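Local coordinates for protein DNA polymerase III subunit beta (Deinococcus radiodurans, PDB 4TRT) that probably encircles DNA as a ring-shaped head-to-tail homodimer, tethering DNA polymerases and other proteins to it and conferring processivity, at residues A[34-39]-A[66-71]. Residues are numbered along the deposited sequence; the frame is centred on the assembly and turned at random.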
ATOM      1  N   LEU A  34       8.237  -2.390  25.300  1.00 34.58           N
ATOM      2  CA  LEU A  34       7.063  -1.719  25.827  1.00 33.36           C
ATOM      3  C   LEU A  34       7.103  -1.930  27.327  1.00 35.03           C
ATOM      4  O   LEU A  34       7.316  -3.063  27.788  1.00 35.21           O
ATOM      5  CB  LEU A  34       5.805  -2.376  25.248  1.00 34.81           C
ATOM      6  CG  LEU A  34       4.441  -1.943  25.784  1.00 36.07           C
ATOM      7  CD1 LEU A  34       4.136  -0.523  25.315  1.00 37.57           C
ATOM      8  CD2 LEU A  34       3.380  -2.891  25.259  1.00 35.12           C
ATOM      9  N   LYS A  35       6.898  -0.868  28.100  1.00 35.00           N
ATOM     10  CA  LYS A  35       6.738  -1.018  29.529  1.00 36.64           C
ATOM     11  C   LYS A  35       5.255  -1.104  29.855  1.00 38.15           C
ATOM     12  O   LYS A  35       4.436  -0.353  29.301  1.00 35.82           O
ATOM     13  CB  LYS A  35       7.388   0.129  30.296  1.00 38.59           C
ATOM     14  CG  LYS A  35       7.282  -0.038  31.803  1.00 42.08           C
ATOM     15  CD  LYS A  35       8.300   0.790  32.574  1.00 51.19           C
ATOM     16  CE  LYS A  35       7.785   2.160  32.955  1.00 53.83           C
ATOM     17  NZ  LYS A  35       8.847   2.978  33.622  1.00 58.26           N
ATOM     18  N   VAL A  36       4.898  -2.058  30.711  1.00 37.93           N
ATOM     19  CA  VAL A  36       3.498  -2.232  31.118  1.00 38.43           C
ATOM     20  C   VAL A  36       3.421  -2.127  32.630  1.00 39.86           C
ATOM     21  O   VAL A  36       4.053  -2.896  33.342  1.00 41.24           O
ATOM     22  CB  VAL A  36       2.909  -3.586  30.668  1.00 37.77           C
ATOM     23  CG1 VAL A  36       1.449  -3.679  31.099  1.00 36.75           C
ATOM     24  CG2 VAL A  36       3.028  -3.750  29.164  1.00 36.55           C
ATOM     25  N   GLU A  37       2.685  -1.133  33.107  1.00 40.35           N
ATOM     26  CA  GLU A  37       2.508  -0.920  34.522  1.00 43.58           C
ATOM     27  C   GLU A  37       1.072  -1.215  34.818  1.00 47.16           C
ATOM     28  O   GLU A  37       0.185  -0.767  34.090  1.00 45.97           O
ATOM     29  CB  GLU A  37       2.800   0.526  34.913  1.00 45.73           C
ATOM     30  CG  GLU A  37       4.273   0.849  34.993  1.00 48.67           C
ATOM     31  CD  GLU A  37       4.525   2.335  35.139  1.00 52.34           C
ATOM     32  OE1 GLU A  37       3.998   3.104  34.306  1.00 52.91           O
ATOM     33  OE2 GLU A  37       5.238   2.730  36.088  1.00 59.29           O
ATOM     34  N   THR A  38       0.844  -1.979  35.880  1.00 52.52           N
ATOM     35  CA  THR A  38      -0.493  -2.403  36.233  1.00 54.23           C
ATOM     36  C   THR A  38      -0.879  -1.822  37.580  1.00 56.61           C
ATOM     37  O   THR A  38      -0.044  -1.618  38.458  1.00 57.22           O
ATOM     38  CB  THR A  38      -0.623  -3.946  36.232  1.00 55.04           C
ATOM     39  OG1 THR A  38       0.366  -4.539  37.088  1.00 52.28           O
ATOM     40  CG2 THR A  38      -0.474  -4.498  34.795  1.00 54.50           C
ATOM     41  N   SER A  39      -2.165  -1.539  37.713  1.00 59.81           N
ATOM     42  CA  SER A  39      -2.760  -1.126  38.977  1.00 63.77           C
ATOM     43  C   SER A  39      -4.200  -1.642  38.943  1.00 67.85           C
ATOM     44  O   SER A  39      -4.584  -2.316  37.981  1.00 63.61           O
ATOM     45  CB  SER A  39      -2.685   0.397  39.138  1.00 65.03           C
ATOM     46  OG  SER A  39      -2.839   1.072  37.898  1.00 60.88           O
ATOM     47  N   GLU A  66       1.842  -5.951  38.926  1.00 45.76           N
ATOM     48  CA  GLU A  66       3.280  -6.079  38.812  1.00 48.79           C
ATOM     49  C   GLU A  66       3.648  -5.462  37.465  1.00 46.59           C
ATOM     50  O   GLU A  66       2.841  -5.474  36.543  1.00 45.24           O
ATOM     51  CB  GLU A  66       3.649  -7.558  38.853  1.00 52.83           C
ATOM     52  CG  GLU A  66       5.123  -7.865  38.988  1.00 57.35           C
ATOM     53  CD  GLU A  66       5.390  -9.366  39.102  1.00 62.58           C
ATOM     54  OE1 GLU A  66       4.435 -10.138  39.353  1.00 64.16           O
ATOM     55  OE2 GLU A  66       6.557  -9.780  38.944  1.00 63.52           O
ATOM     56  N   ASN A  67       4.838  -4.881  37.369  1.00 44.42           N
ATOM     57  CA  ASN A  67       5.277  -4.232  36.134  1.00 43.41           C
ATOM     58  C   ASN A  67       6.218  -5.142  35.359  1.00 42.38           C
ATOM     59  O   ASN A  67       6.895  -5.980  35.944  1.00 43.67           O
ATOM     60  CB  ASN A  67       5.979  -2.916  36.433  1.00 42.61           C
ATOM     61  CG  ASN A  67       5.126  -1.956  37.236  1.00 43.27           C
ATOM     62  OD1 ASN A  67       3.902  -1.960  37.149  1.00 42.46           O
ATOM     63  ND2 ASN A  67       5.777  -1.124  38.020  1.00 44.29           N
ATOM     64  N   PHE A  68       6.256  -4.977  34.044  1.00 38.47           N
ATOM     65  CA  PHE A  68       7.126  -5.790  33.198  1.00 38.86           C
ATOM     66  C   PHE A  68       7.395  -5.090  31.880  1.00 35.18           C
ATOM     67  O   PHE A  68       6.701  -4.131  31.538  1.00 33.94           O
ATOM     68  CB  PHE A  68       6.498  -7.182  32.941  1.00 38.91           C
ATOM     69  CG  PHE A  68       5.170  -7.140  32.252  1.00 37.40           C
ATOM     70  CD1 PHE A  68       3.991  -7.040  32.986  1.00 40.22           C
ATOM     71  CD2 PHE A  68       5.081  -7.221  30.875  1.00 37.58           C
ATOM     72  CE1 PHE A  68       2.759  -7.020  32.350  1.00 40.03           C
ATOM     73  CE2 PHE A  68       3.852  -7.188  30.227  1.00 39.00           C
ATOM     74  CZ  PHE A  68       2.683  -7.084  30.972  1.00 38.14           C
ATOM     75  N   VAL A  69       8.394  -5.588  31.148  1.00 35.25           N
ATOM     76  CA  VAL A  69       8.655  -5.171  29.779  1.00 34.20           C
ATOM     77  C   VAL A  69       8.584  -6.367  28.821  1.00 33.35           C
ATOM     78  O   VAL A  69       8.936  -7.491  29.171  1.00 34.05           O
ATOM     79  CB  VAL A  69      10.012  -4.449  29.623  1.00 36.96           C
ATOM     80  CG1 VAL A  69      10.045  -3.162  30.457  1.00 37.02           C
ATOM     81  CG2 VAL A  69      11.181  -5.367  29.974  1.00 35.87           C
ATOM     82  N   VAL A  70       8.108  -6.104  27.613  1.00 33.80           N
ATOM     83  CA  VAL A  70       8.045  -7.088  26.544  1.00 33.13           C
ATOM     84  C   VAL A  70       8.371  -6.365  25.227  1.00 33.92           C
ATOM     85  O   VAL A  70       8.193  -5.148  25.136  1.00 34.62           O
ATOM     86  CB  VAL A  70       6.645  -7.743  26.424  1.00 33.97           C
ATOM     87  CG1 VAL A  70       6.436  -8.838  27.459  1.00 36.56           C
ATOM     88  CG2 VAL A  70       5.550  -6.680  26.498  1.00 34.60           C
ATOM     89  N   PRO A  71       8.862  -7.097  24.212  1.00 35.53           N
ATOM     90  CA  PRO A  71       9.097  -6.465  22.904  1.00 36.45           C
ATOM     91  C   PRO A  71       7.779  -5.890  22.352  1.00 34.40           C
ATOM     92  O   PRO A  71       6.786  -6.622  22.228  1.00 33.71           O
ATOM     93  CB  PRO A  71       9.614  -7.612  22.025  1.00 37.31           C
ATOM     94  CG  PRO A  71       9.994  -8.709  22.961  1.00 39.26           C
ATOM     95  CD  PRO A  71       9.134  -8.545  24.182  1.00 38.11           C
TER
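One face of the Phe68 ring rests on Val36: CB of Val36 stands 3.8 Å from the ring centroid, 22° off the normal, a CH-pi contact displaced toward the rim. The two methyls divide the far end, CG1 of Val36 reaching CZ and CE1 of Phe68 and CG2 reaching CE2 and CZ. A chi1 of 60° puts CG of Phe68 between its backbone N and carbonyl carbon, and from there the ring runs alongside the Val36 side chain in the same direction. An alanine in place of Phe68 would probably leave the side chain of Val36 without its aromatic cover and open a gap on this face. The other flat group, the Asn67 amide, crosses Glu37 obliquely, its plane 65° from the carboxylate; its OD1 lies 3.2 Å from CA of Glu37 and accepts a weak bond from N of Thr38. Strands 33-38 and 68-71 pair antiparallel, 68-71 being an outermost strand of its sheet within the chain, in the N-terminal domain of this sliding clamp. Val36 and Phe68 form a hydrogen-bonded pair, N of Val36 to O of Phe68 at 2.9 Å and N of Phe68 returning to O of Val36; Leu34 and Val70 repeat this, N of Leu34 meeting O of Val70 at 2.8 Å. Leu34 and Val70 share the face of Val36 and Phe68, and both touch Phe75 of helix 72-81. Beyond the paired residues, Thr38 OG1 donates to O of Glu66 at 2.7 Å, from above the carbonyl plane.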